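Local coordinates for integron cassette protein Vpc_cass2 (Vibrio paracholerae, PDB 3JRT) that is of unknown function but folds as an all-helical protein that pairs into a dimer and is encoded by an integron gene cassette of the mobile metagenome, at residues I80-Y85 and E175-V180; K84-N89 and N112-N117; I163-D166 and T170-K173; T43-V48 and V75-I80; T47-Y52 and E158-I163. One frame throughout, in Å; residues are numbered along the deposited sequence.

Interaction 1: I80-Y85 and E175-V180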
# COMPACT_ATOMS: atom_id res chain seq x y z
N ILE A 80 -6.36 -0.09 3.79
CA ILE A 80 -6.33 -1.52 3.51
C ILE A 80 -6.36 -2.31 4.81
O ILE A 80 -7.08 -3.29 4.95
CB ILE A 80 -5.11 -1.92 2.65
CG1 ILE A 80 -5.37 -1.59 1.17
CG2 ILE A 80 -4.74 -3.41 2.85
CD1 ILE A 80 -4.07 -1.49 0.33
N ASN A 81 -5.59 -1.87 5.80
CA ASN A 81 -5.53 -2.60 7.05
C ASN A 81 -6.72 -2.38 7.99
O ASN A 81 -7.13 -3.30 8.70
CB ASN A 81 -4.21 -2.35 7.75
CG ASN A 81 -3.10 -3.13 7.09
OD1 ASN A 81 -3.07 -4.35 7.18
ND2 ASN A 81 -2.23 -2.46 6.38
N CYS A 82 -7.27 -1.18 8.00
CA CYS A 82 -8.49 -0.95 8.73
C CYS A 82 -9.59 -1.87 8.23
O CYS A 82 -10.29 -2.48 9.03
CB CYS A 82 -8.92 0.52 8.65
SG CYS A 82 -7.92 1.61 9.67
N ARG A 83 -9.74 -1.97 6.91
CA ARG A 83 -10.75 -2.86 6.35
C ARG A 83 -10.45 -4.33 6.72
O ARG A 83 -11.34 -5.08 7.09
CB ARG A 83 -10.91 -2.67 4.84
CG ARG A 83 -11.44 -1.31 4.42
CD ARG A 83 -12.73 -0.90 5.20
NE ARG A 83 -13.73 -1.96 5.16
CZ ARG A 83 -14.94 -1.90 5.72
NH1 ARG A 83 -15.34 -0.81 6.37
NH2 ARG A 83 -15.74 -2.94 5.63
N LYS A 84 -9.18 -4.72 6.65
CA LYS A 84 -8.81 -6.07 7.04
C LYS A 84 -9.23 -6.37 8.47
O LYS A 84 -9.63 -7.49 8.77
CB LYS A 84 -7.31 -6.32 6.87
CG LYS A 84 -6.93 -6.62 5.43
CD LYS A 84 -5.49 -7.17 5.28
CE LYS A 84 -5.20 -7.49 3.82
NZ LYS A 84 -3.73 -7.41 3.51
N TYR A 85 -9.16 -5.37 9.34
CA TYR A 85 -9.52 -5.58 10.73
C TYR A 85 -11.01 -5.89 10.82
O TYR A 85 -11.43 -6.81 11.53
CB TYR A 85 -9.19 -4.36 11.59
CG TYR A 85 -9.83 -4.40 12.97
CD1 TYR A 85 -9.18 -5.00 14.05
CD2 TYR A 85 -11.07 -3.85 13.19
CE1 TYR A 85 -9.77 -5.05 15.31
CE2 TYR A 85 -11.67 -3.89 14.45
CZ TYR A 85 -11.02 -4.48 15.50
OH TYR A 85 -11.62 -4.50 16.74
N GLU A 175 -7.51 2.79 23.87
CA GLU A 175 -7.67 4.11 23.29
C GLU A 175 -7.09 4.23 21.88
O GLU A 175 -7.08 5.33 21.31
CB GLU A 175 -7.08 5.18 24.22
CG GLU A 175 -7.69 5.15 25.62
CD GLU A 175 -8.30 6.48 26.03
OE1 GLU A 175 -8.06 7.49 25.34
OE2 GLU A 175 -9.03 6.50 27.05
N SER A 176 -6.62 3.12 21.32
CA SER A 176 -6.15 3.12 19.93
C SER A 176 -6.40 1.78 19.25
O SER A 176 -6.42 0.73 19.89
CB SER A 176 -4.67 3.51 19.84
OG SER A 176 -3.82 2.43 20.18
N LEU A 177 -6.60 1.84 17.94
CA LEU A 177 -6.81 0.66 17.12
C LEU A 177 -5.70 -0.37 17.31
O LEU A 177 -5.96 -1.54 17.53
CB LEU A 177 -6.87 1.06 15.65
CG LEU A 177 -7.22 -0.05 14.67
CD1 LEU A 177 -8.40 -0.84 15.20
CD2 LEU A 177 -7.53 0.53 13.29
N VAL A 178 -4.48 0.08 17.28
CA VAL A 178 -3.36 -0.80 17.38
C VAL A 178 -3.27 -1.41 18.77
O VAL A 178 -2.94 -2.54 18.91
CB VAL A 178 -2.06 -0.10 16.99
CG1 VAL A 178 -0.92 -0.73 17.63
CG2 VAL A 178 -1.88 -0.11 15.54
N GLY A 179 -3.57 -0.64 19.80
CA GLY A 179 -3.58 -1.15 21.16
C GLY A 179 -4.63 -2.23 21.34
O GLY A 179 -4.40 -3.25 21.99
N VAL A 180 -5.80 -2.00 20.75
CA VAL A 180 -6.88 -2.97 20.79
C VAL A 180 -6.50 -4.22 20.03
O VAL A 180 -6.80 -5.33 20.45
CB VAL A 180 -8.19 -2.37 20.23
CG1 VAL A 180 -9.18 -3.45 19.89
CG2 VAL A 180 -8.79 -1.39 21.24
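Leu177 meets Tyr85 and Cys82 in a largely apolar contact between the C-terminal half of helix 64-91 and the first turn of helix 177-188. Its two methyl branches divide the work. CD1 forms a CH-pi contact with the Tyr85 ring, standing 4.2 Å from the ring centroid and only 3° off the ring normal, almost exactly over the centre of one face. CD2 turns to the preceding turn of helix 64-91 and packs against the thiol, 3.8 Å from Cys82 SG. With CG anti to the backbone N (chi1 167°), the Tyr85 side chain leans out from its helix and presents this face to Leu177.

At the far end of the ring, Val180 lies crosswise to the tyrosine, its CG1 4.1 Å from Tyr85 OH. The polar need of that hydroxyl is met by a hydrogen bond with the backbone O of Arg107.

Hydrogen bonding within the second segment sets the start of its helix. Ser176 is the N-cap, and its OG accepts from Gly179 N at 3.1 Å, with an N-H...O angle of 153°.

The contact is buried, its centre about 5 Å from that of the chain. Helix 104-116 adds Ile114 beside Tyr85 and Ile106 and Tyr110 beside Val180, helix 27-53 borders Asn81 and Val178, and helix 118-128 packs on Ile80 and Arg83, while Lys84 reaches Cys127 of the second subunit.

Interaction 2: K84-N89 and N112-N117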
# COMPACT_ATOMS: atom_id res chain seq x y z
N LYS A 84 -9.18 -4.72 6.65
CA LYS A 84 -8.81 -6.07 7.04
C LYS A 84 -9.23 -6.37 8.47
O LYS A 84 -9.63 -7.49 8.77
CB LYS A 84 -7.31 -6.32 6.87
CG LYS A 84 -6.93 -6.62 5.43
CD LYS A 84 -5.49 -7.17 5.28
CE LYS A 84 -5.20 -7.49 3.82
NZ LYS A 84 -3.73 -7.41 3.51
N TYR A 85 -9.16 -5.37 9.34
CA TYR A 85 -9.52 -5.58 10.73
C TYR A 85 -11.01 -5.89 10.82
O TYR A 85 -11.43 -6.81 11.53
CB TYR A 85 -9.19 -4.36 11.59
CG TYR A 85 -9.83 -4.40 12.97
CD1 TYR A 85 -9.18 -5.00 14.05
CD2 TYR A 85 -11.07 -3.85 13.19
CE1 TYR A 85 -9.77 -5.05 15.31
CE2 TYR A 85 -11.67 -3.89 14.45
CZ TYR A 85 -11.02 -4.48 15.50
OH TYR A 85 -11.62 -4.50 16.74
N VAL A 86 -11.80 -5.13 10.07
CA VAL A 86 -13.23 -5.39 10.02
C VAL A 86 -13.49 -6.78 9.43
O VAL A 86 -14.24 -7.56 10.00
CB VAL A 86 -13.99 -4.32 9.22
CG1 VAL A 86 -15.49 -4.65 9.18
CG2 VAL A 86 -13.76 -2.94 9.82
N GLU A 87 -12.85 -7.09 8.31
CA GLU A 87 -13.09 -8.37 7.64
C GLU A 87 -12.73 -9.55 8.53
O GLU A 87 -13.40 -10.59 8.52
CB GLU A 87 -12.30 -8.45 6.34
CG GLU A 87 -12.74 -7.50 5.27
CD GLU A 87 -11.79 -7.53 4.09
OE1 GLU A 87 -10.78 -8.27 4.19
OE2 GLU A 87 -12.04 -6.84 3.08
N LEU A 88 -11.68 -9.39 9.32
CA LEU A 88 -11.30 -10.41 10.28
C LEU A 88 -12.42 -10.57 11.31
O LEU A 88 -12.82 -11.69 11.65
CB LEU A 88 -9.98 -10.04 10.95
CG LEU A 88 -9.35 -11.10 11.84
CD1 LEU A 88 -8.77 -12.20 10.97
CD2 LEU A 88 -8.29 -10.51 12.74
N ASN A 89 -12.94 -9.44 11.81
CA ASN A 89 -14.06 -9.46 12.74
C ASN A 89 -15.28 -10.17 12.19
O ASN A 89 -15.86 -11.01 12.87
CB ASN A 89 -14.45 -8.04 13.15
CG ASN A 89 -13.74 -7.58 14.40
OD1 ASN A 89 -13.70 -8.29 15.40
ND2 ASN A 89 -13.20 -6.37 14.36
N ASN A 112 -16.87 -0.62 14.64
CA ASN A 112 -17.94 0.27 14.22
C ASN A 112 -17.44 1.62 13.70
O ASN A 112 -17.94 2.15 12.70
CB ASN A 112 -18.94 0.48 15.35
CG ASN A 112 -20.29 0.93 14.84
OD1 ASN A 112 -20.73 0.50 13.77
ND2 ASN A 112 -20.95 1.80 15.59
N GLU A 113 -16.45 2.17 14.39
CA GLU A 113 -15.83 3.41 13.95
C GLU A 113 -15.38 3.30 12.50
O GLU A 113 -15.69 4.16 11.67
CB GLU A 113 -14.63 3.71 14.83
CG GLU A 113 -14.97 3.85 16.30
CD GLU A 113 -15.57 5.20 16.61
OE1 GLU A 113 -15.11 5.82 17.59
OE2 GLU A 113 -16.50 5.64 15.89
N ILE A 114 -14.68 2.22 12.18
CA ILE A 114 -14.21 2.01 10.82
C ILE A 114 -15.33 1.98 9.78
O ILE A 114 -15.22 2.62 8.73
CB ILE A 114 -13.39 0.73 10.72
CG1 ILE A 114 -12.05 0.91 11.44
CG2 ILE A 114 -13.17 0.39 9.27
CD1 ILE A 114 -11.36 -0.43 11.84
N ASN A 115 -16.40 1.24 10.05
CA ASN A 115 -17.52 1.25 9.12
C ASN A 115 -18.14 2.64 8.99
O ASN A 115 -18.52 3.06 7.90
CB ASN A 115 -18.59 0.25 9.55
CG ASN A 115 -18.15 -1.19 9.39
OD1 ASN A 115 -17.59 -1.58 8.36
ND2 ASN A 115 -18.41 -2.00 10.41
N LYS A 116 -18.25 3.34 10.10
CA LYS A 116 -18.86 4.67 10.11
C LYS A 116 -18.12 5.61 9.17
O LYS A 116 -18.73 6.44 8.49
CB LYS A 116 -18.84 5.26 11.51
CG LYS A 116 -19.85 4.65 12.45
CD LYS A 116 -19.90 5.42 13.75
CE LYS A 116 -20.97 4.87 14.67
NZ LYS A 116 -21.00 5.62 15.95
N ASN A 117 -16.80 5.47 9.15
CA ASN A 117 -15.94 6.35 8.38
C ASN A 117 -15.82 5.79 6.97
O ASN A 117 -14.90 5.02 6.67
CB ASN A 117 -14.57 6.45 9.06
CG ASN A 117 -13.65 7.47 8.40
OD1 ASN A 117 -13.73 7.70 7.19
ND2 ASN A 117 -12.78 8.08 9.19
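This is a buried helix-helix contact in which Ile114, near the C-terminal end of helix 104-116, packs against Tyr85 and Val86 of helix 64-91. The tightest pair is Val86 CG2 with Ile114 CG2 at 3.4 Å, closer than usual for two methyl groups. The two side chains overlap head to tail, and Val86 CG2 also lies 4.0 Å from Ile114 CD1. That same CD1 methyl approaches Tyr85 CD2 at 3.7 Å, obliquely to the ring.

Two helices of an all-helical fold, following one another in the chain, are joined here: their short segments are steeply inclined, nearer to perpendicular than to antiparallel (crossing angle -123°), with axes 10.0 Å apart. Valine and isoleucine methyls fill the space between the axes and pack tightly.

At the edge of the patch, the carboxamide of Asn115 lies against the other valine methyl, with OD1 3.8 Å from Val86 CG1. CG of Asn115 sits beside its own backbone N (chi1 -70°), and this brings the amide back along the helix toward Val86. Its OD1 also accepts a hydrogen bond from Arg83 NH1, so the same oxygen packs on Val86 and is held by Arg83. Trp162 of helix 157-163 packs on Ile114.

Interaction 3: I163-D166 and T170-K173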
# COMPACT_ATOMS: atom_id res chain seq x y z
N ILE A 163 -5.23 5.65 15.52
CA ILE A 163 -4.65 4.43 14.96
C ILE A 163 -3.53 3.95 15.86
O ILE A 163 -3.54 2.83 16.36
CB ILE A 163 -4.04 4.66 13.57
CG1 ILE A 163 -5.10 5.08 12.55
CG2 ILE A 163 -3.31 3.40 13.10
CD1 ILE A 163 -6.10 3.99 12.25
N CYS A 164 -2.55 4.82 16.06
CA CYS A 164 -1.36 4.47 16.80
C CYS A 164 -0.66 5.72 17.32
O CYS A 164 0.04 6.38 16.57
CB CYS A 164 -0.41 3.71 15.89
SG CYS A 164 1.03 2.98 16.74
N PRO A 165 -0.81 6.00 18.63
CA PRO A 165 -0.20 7.16 19.30
C PRO A 165 1.29 6.93 19.52
O PRO A 165 1.73 5.79 19.51
CB PRO A 165 -0.89 7.17 20.67
CG PRO A 165 -1.75 5.88 20.75
CD PRO A 165 -1.38 5.04 19.58
N ASP A 166 2.07 8.00 19.71
CA ASP A 166 3.49 7.85 20.02
C ASP A 166 3.67 7.20 21.39
O ASP A 166 2.85 7.39 22.29
CB ASP A 166 4.19 9.22 20.02
CG ASP A 166 4.30 9.80 18.62
OD1 ASP A 166 4.14 9.05 17.64
OD2 ASP A 166 4.56 11.02 18.51
N THR A 170 3.16 3.57 27.14
CA THR A 170 2.43 4.30 28.16
C THR A 170 1.13 4.87 27.59
O THR A 170 1.01 6.07 27.36
CB THR A 170 3.27 5.46 28.72
OG1 THR A 170 3.74 6.27 27.63
CG2 THR A 170 4.45 4.93 29.51
N THR A 171 0.16 3.99 27.37
CA THR A 171 -1.08 4.37 26.71
C THR A 171 -2.17 3.38 27.07
O THR A 171 -1.94 2.17 27.07
CB THR A 171 -0.89 4.38 25.16
OG1 THR A 171 -0.29 5.62 24.76
CG2 THR A 171 -2.22 4.19 24.43
N ASP A 172 -3.35 3.88 27.40
CA ASP A 172 -4.49 3.00 27.58
C ASP A 172 -4.71 2.32 26.24
O ASP A 172 -5.05 2.98 25.25
CB ASP A 172 -5.73 3.78 28.01
CG ASP A 172 -6.95 2.89 28.17
OD1 ASP A 172 -6.87 1.69 27.84
OD2 ASP A 172 -8.00 3.39 28.64
N LYS A 173 -4.51 1.01 26.20
CA LYS A 173 -4.57 0.28 24.94
C LYS A 173 -5.99 0.18 24.38
O LYS A 173 -6.19 -0.24 23.25
CB LYS A 173 -3.91 -1.10 25.07
CG LYS A 173 -2.41 -1.01 25.30
CD LYS A 173 -1.67 -2.26 24.86
CE LYS A 173 -0.21 -1.93 24.59
NZ LYS A 173 0.63 -3.14 24.36
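Thr171 faces Pro165 across the loop that connects helix 157-163 to helix 177-188, and this pair carries most of a small surface contact. At the start of the second segment, Thr170 is poorly ordered. Its backbone O receives a weak hydrogen bond from Thr171 OG1 at 2.9 Å.

Thr171 follows with an extended backbone (phi/psi -158°/135°) and a side chain directed at Pro165. With OG1 beside the backbone N (chi1 -82°), CG2 falls anti to that N, the position from which the methyl meets the pyrrolidine ring, 4.1 Å from Pro165 CG. The two side chains run at a slant to each other. The OG1 branch lies nearer Asp166, but its 4.4 Å separation from Asp166 O amounts to proximity alone.

Beyond Thr171 the chain turns off toward the next helix. Asp172 OD1 hydrogen-bonds with Ser174 N, and Lys173 makes a salt bridge with Glu182 on helix 177-188. In the first segment, Asp166 likewise directs its charge outside the contact, forming a salt bridge with Lys50 of helix 27-53.

One methyl-to-ring van der Waals touch therefore joins the two arms of the loop, without a polar bond between them. Such a contact is non-directional and probably weak, while the charges of Asp166 and Lys173 are paired with residues of the neighbouring helices.

Interaction 4: T43-V48 and V75-I80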
# COMPACT_ATOMS: atom_id res chain seq x y z
N THR A 43 1.14 0.47 12.45
CA THR A 43 2.10 1.24 13.21
C THR A 43 3.12 1.91 12.29
O THR A 43 3.47 3.06 12.49
CB THR A 43 2.82 0.36 14.27
OG1 THR A 43 1.85 -0.12 15.20
CG2 THR A 43 3.93 1.12 15.01
N ILE A 44 3.59 1.18 11.29
CA ILE A 44 4.64 1.72 10.44
C ILE A 44 4.12 2.81 9.47
O ILE A 44 4.79 3.80 9.23
CB ILE A 44 5.41 0.62 9.68
CG1 ILE A 44 6.66 1.22 9.05
CG2 ILE A 44 4.55 -0.02 8.59
CD1 ILE A 44 7.69 1.65 10.08
N ALA A 45 2.92 2.63 8.94
CA ALA A 45 2.30 3.61 8.07
C ALA A 45 2.16 4.97 8.78
O ALA A 45 2.44 6.02 8.19
CB ALA A 45 0.94 3.11 7.60
N VAL A 46 1.75 4.94 10.04
CA VAL A 46 1.63 6.16 10.85
C VAL A 46 3.00 6.77 11.13
O VAL A 46 3.18 7.98 10.98
CB VAL A 46 0.90 5.85 12.20
CG1 VAL A 46 1.02 7.02 13.18
CG2 VAL A 46 -0.55 5.52 11.94
N THR A 47 3.96 5.92 11.51
CA THR A 47 5.33 6.37 11.80
C THR A 47 5.98 7.03 10.57
O THR A 47 6.56 8.11 10.65
CB THR A 47 6.23 5.21 12.27
OG1 THR A 47 5.73 4.68 13.50
CG2 THR A 47 7.67 5.70 12.49
N VAL A 48 5.89 6.36 9.44
CA VAL A 48 6.45 6.92 8.22
C VAL A 48 5.85 8.29 7.89
O VAL A 48 6.56 9.24 7.58
CB VAL A 48 6.24 5.98 7.04
CG1 VAL A 48 6.55 6.69 5.73
CG2 VAL A 48 7.13 4.73 7.20
N VAL A 75 -1.65 6.40 3.65
CA VAL A 75 -3.09 6.30 3.79
C VAL A 75 -3.66 5.01 3.16
O VAL A 75 -4.49 4.33 3.77
CB VAL A 75 -3.76 7.57 3.25
CG1 VAL A 75 -5.26 7.35 2.98
CG2 VAL A 75 -3.50 8.73 4.22
N TYR A 76 -3.23 4.68 1.94
CA TYR A 76 -3.70 3.44 1.32
C TYR A 76 -3.42 2.23 2.22
O TYR A 76 -4.24 1.33 2.38
CB TYR A 76 -3.06 3.23 -0.06
CG TYR A 76 -3.67 4.14 -1.13
CD1 TYR A 76 -4.88 4.74 -0.93
CD2 TYR A 76 -3.01 4.36 -2.35
CE1 TYR A 76 -5.45 5.57 -1.90
CE2 TYR A 76 -3.57 5.19 -3.32
CZ TYR A 76 -4.79 5.79 -3.08
OH TYR A 76 -5.38 6.59 -4.02
N SER A 77 -2.26 2.23 2.86
CA SER A 77 -1.91 1.10 3.68
C SER A 77 -2.83 1.08 4.92
O SER A 77 -3.38 0.04 5.29
CB SER A 77 -0.43 1.18 4.08
OG SER A 77 -0.10 0.10 4.93
N ILE A 78 -2.98 2.23 5.56
CA ILE A 78 -3.93 2.34 6.68
C ILE A 78 -5.35 1.88 6.30
O ILE A 78 -5.96 1.10 7.03
CB ILE A 78 -3.96 3.78 7.21
CG1 ILE A 78 -2.63 4.08 7.91
CG2 ILE A 78 -5.18 4.01 8.12
CD1 ILE A 78 -2.42 5.57 8.17
N VAL A 79 -5.87 2.31 5.15
CA VAL A 79 -7.24 1.92 4.83
C VAL A 79 -7.35 0.44 4.51
O VAL A 79 -8.30 -0.23 4.90
CB VAL A 79 -7.92 2.84 3.75
CG1 VAL A 79 -7.90 4.32 4.23
CG2 VAL A 79 -7.25 2.70 2.36
N ILE A 80 -6.36 -0.09 3.79
CA ILE A 80 -6.33 -1.52 3.51
C ILE A 80 -6.36 -2.31 4.81
O ILE A 80 -7.08 -3.29 4.95
CB ILE A 80 -5.11 -1.92 2.65
CG1 ILE A 80 -5.37 -1.59 1.17
CG2 ILE A 80 -4.74 -3.41 2.85
CD1 ILE A 80 -4.07 -1.49 0.33
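Ala45 of helix 27-53 packs onto Ile78 of helix 64-91 where the CA atoms of the two segments are nearest, 6.5 Å apart. Its CB lies 3.7 Å from Ile78 CG1. The CG1 branch of the isoleucine takes the position anti to its carbonyl carbon (chi1 -69°) and extends over the alanine, its far methyl CD1 going on to Val46 CG2 at 4.2 Å. Ala45 thus meets the middle of the Ile78 chain and Val46 its tip.

The two helices are successive in the sequence and form an antiparallel hairpin: their short segments run at 155° to each other, with axes 9.0 Å apart. The small alanine side chain lets the Ala45 and Ile78 backbones approach here.

One polar atom borders the apolar patch, Ser77 OG, 4.2 Å from Ala45 CB.

The side-chain hydrogen bond here lies within helix 27-53. Thr47 OG1 donates to Thr43 O at 3.0 Å, lying 36° out of the carbonyl plane, and Thr47 N reaches the same oxygen from the opposite face, so that two bonds hold it. Around the contact, Leu160 and Ile163 of helix 157-163 pack on Val46, Met150 of helix 140-151 lies against Ile78, and Leu73 of the second subunit touches Ser77.

Interaction 5: T47-Y52 and E158-I163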
# COMPACT_ATOMS: atom_id res chain seq x y z
N THR A 47 3.96 5.92 11.51
CA THR A 47 5.33 6.37 11.80
C THR A 47 5.98 7.03 10.57
O THR A 47 6.56 8.11 10.65
CB THR A 47 6.23 5.21 12.27
OG1 THR A 47 5.73 4.68 13.50
CG2 THR A 47 7.67 5.70 12.49
N VAL A 48 5.89 6.36 9.44
CA VAL A 48 6.45 6.92 8.22
C VAL A 48 5.85 8.29 7.89
O VAL A 48 6.56 9.24 7.58
CB VAL A 48 6.24 5.98 7.04
CG1 VAL A 48 6.55 6.69 5.73
CG2 VAL A 48 7.13 4.73 7.20
N LEU A 49 4.53 8.38 7.97
CA LEU A 49 3.79 9.59 7.63
C LEU A 49 4.23 10.72 8.54
O LEU A 49 4.60 11.80 8.09
CB LEU A 49 2.29 9.35 7.76
CG LEU A 49 1.39 10.50 7.31
CD1 LEU A 49 1.88 11.07 5.98
CD2 LEU A 49 -0.06 10.03 7.23
N LYS A 50 4.24 10.45 9.84
CA LYS A 50 4.74 11.42 10.80
C LYS A 50 6.19 11.81 10.59
O LYS A 50 6.53 12.98 10.74
CB LYS A 50 4.44 10.97 12.22
CG LYS A 50 2.97 11.23 12.55
CD LYS A 50 2.45 10.41 13.71
CE LYS A 50 3.14 10.75 14.98
NZ LYS A 50 2.37 10.22 16.15
N ASP A 51 7.04 10.84 10.25
CA ASP A 51 8.43 11.15 9.94
C ASP A 51 8.52 12.21 8.84
O ASP A 51 9.20 13.22 8.99
CB ASP A 51 9.21 9.90 9.53
CG ASP A 51 9.55 9.01 10.71
OD1 ASP A 51 9.30 9.45 11.85
OD2 ASP A 51 10.05 7.88 10.49
N TYR A 52 7.82 11.98 7.73
CA TYR A 52 7.88 12.90 6.60
C TYR A 52 7.21 14.24 6.89
O TYR A 52 7.69 15.29 6.45
CB TYR A 52 7.37 12.25 5.30
CG TYR A 52 8.42 11.34 4.71
CD1 TYR A 52 8.46 10.00 5.05
CD2 TYR A 52 9.39 11.84 3.85
CE1 TYR A 52 9.45 9.17 4.53
CE2 TYR A 52 10.38 11.02 3.33
CZ TYR A 52 10.40 9.68 3.67
OH TYR A 52 11.38 8.86 3.16
N GLU A 158 -5.59 13.65 15.30
CA GLU A 158 -6.61 12.90 16.01
C GLU A 158 -6.68 11.48 15.46
O GLU A 158 -6.50 10.51 16.20
CB GLU A 158 -7.96 13.58 15.88
CG GLU A 158 -9.05 13.05 16.80
CD GLU A 158 -10.28 13.98 16.89
OE1 GLU A 158 -10.16 15.18 16.53
OE2 GLU A 158 -11.36 13.52 17.32
N PHE A 159 -6.93 11.36 14.17
CA PHE A 159 -7.06 10.06 13.55
C PHE A 159 -5.77 9.24 13.67
O PHE A 159 -5.80 8.07 14.01
CB PHE A 159 -7.47 10.19 12.09
CG PHE A 159 -7.84 8.88 11.47
CD1 PHE A 159 -9.07 8.30 11.74
CD2 PHE A 159 -6.97 8.23 10.64
CE1 PHE A 159 -9.42 7.11 11.18
CE2 PHE A 159 -7.32 7.04 10.07
CZ PHE A 159 -8.54 6.48 10.32
N LEU A 160 -4.63 9.87 13.40
CA LEU A 160 -3.36 9.14 13.53
C LEU A 160 -3.19 8.61 14.96
O LEU A 160 -2.79 7.46 15.15
CB LEU A 160 -2.18 10.04 13.15
CG LEU A 160 -2.04 10.40 11.67
CD1 LEU A 160 -0.75 11.19 11.40
CD2 LEU A 160 -2.10 9.16 10.76
N ASP A 161 -3.48 9.45 15.95
CA ASP A 161 -3.33 9.04 17.35
C ASP A 161 -4.31 7.93 17.69
O ASP A 161 -4.03 7.08 18.53
CB ASP A 161 -3.53 10.22 18.30
CG ASP A 161 -2.26 10.99 18.54
OD1 ASP A 161 -1.21 10.59 17.99
OD2 ASP A 161 -2.30 11.99 19.28
N TRP A 162 -5.45 7.96 17.03
CA TRP A 162 -6.47 6.93 17.19
C TRP A 162 -6.00 5.60 16.60
O TRP A 162 -6.37 4.54 17.10
CB TRP A 162 -7.76 7.39 16.52
CG TRP A 162 -8.89 6.41 16.60
CD1 TRP A 162 -9.77 6.26 17.65
CD2 TRP A 162 -9.30 5.49 15.60
NE1 TRP A 162 -10.69 5.28 17.35
CE2 TRP A 162 -10.43 4.79 16.10
CE3 TRP A 162 -8.84 5.18 14.32
CZ2 TRP A 162 -11.09 3.81 15.37
CZ3 TRP A 162 -9.48 4.19 13.60
CH2 TRP A 162 -10.60 3.52 14.12
N ILE A 163 -5.23 5.65 15.52
CA ILE A 163 -4.65 4.43 14.96
C ILE A 163 -3.53 3.95 15.86
O ILE A 163 -3.54 2.83 16.36
CB ILE A 163 -4.04 4.66 13.57
CG1 ILE A 163 -5.10 5.08 12.55
CG2 ILE A 163 -3.31 3.40 13.10
CD1 ILE A 163 -6.10 3.99 12.25
O HOH W 1 -0.02 9.22 15.98
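Helices 27-53 and 157-163 bring Lys50 and Leu160 opposite each other, with 8.8 Å between their CA atoms. The short segments run roughly antiparallel, at 143° to each other, and their axes stay 11.6 Å apart, a separation bridged by long side chains.

Leu160 is central to this contact, with its two methyls turned to different partners. CD1 lies along the aliphatic part of the lysine, 3.9 Å from Lys50 CG and 4.0 Å from its CD, the two chains lying alongside with their ends pointing opposite ways. CD2 meets Leu49 CD2 at 4.2 Å, one leucine set nearly perpendicular to the other.

Past the apolar part the lysine chain bends at its third torsion (chi3 64°), which swings the amino group round toward Asp161. The charges do not form a direct salt bridge: Lys50 NZ and Asp161 OD1 are 4.0 Å apart. A water lies between them, accepting from Lys50 NZ at 2.6 Å and donating to Asp161 OD1 at 2.7 Å. The stronger partner of the ammonium is Asp166, just beyond helix 157-163, through a salt bridge, so two carboxylates probably stabilise its positive charge.

Toward helix 64-91, Trp71 and Cys74 of that helix cover Leu49, while Phe151 of helix 140-151 and Val46 close over Leu160. Helix 157-163 is tied by backbone hydrogen bonds to the start of helix 177-188, and on helix 27-53 Val48 and Tyr52 pack on Tyr52 and Val48 of the second subunit.

Helix 64-91 runs through interactions 4, 1 and 2 in that order, meeting helices 27-53, 177-188 and 104-116 in turn. Interactions 1 and 2 share Tyr85, their centres 8 Å apart. Helix 27-53 serves interactions 4 and 5, also with centres 8 Å apart, and Val46 touches Leu160 and Ile163 between them. Interaction 3 falls within the stretch of chain that interaction 1 spans and is joined to interaction 5 by the Asp166-Lys50 salt bridge. Interactions 2 and 5, about 19 Å apart between centres, lie on opposite sides of the chain's centre, yet Trp162 still bridges them. The early helical hairpin thus receives later helices along its length, and both its helices also meet the second subunit.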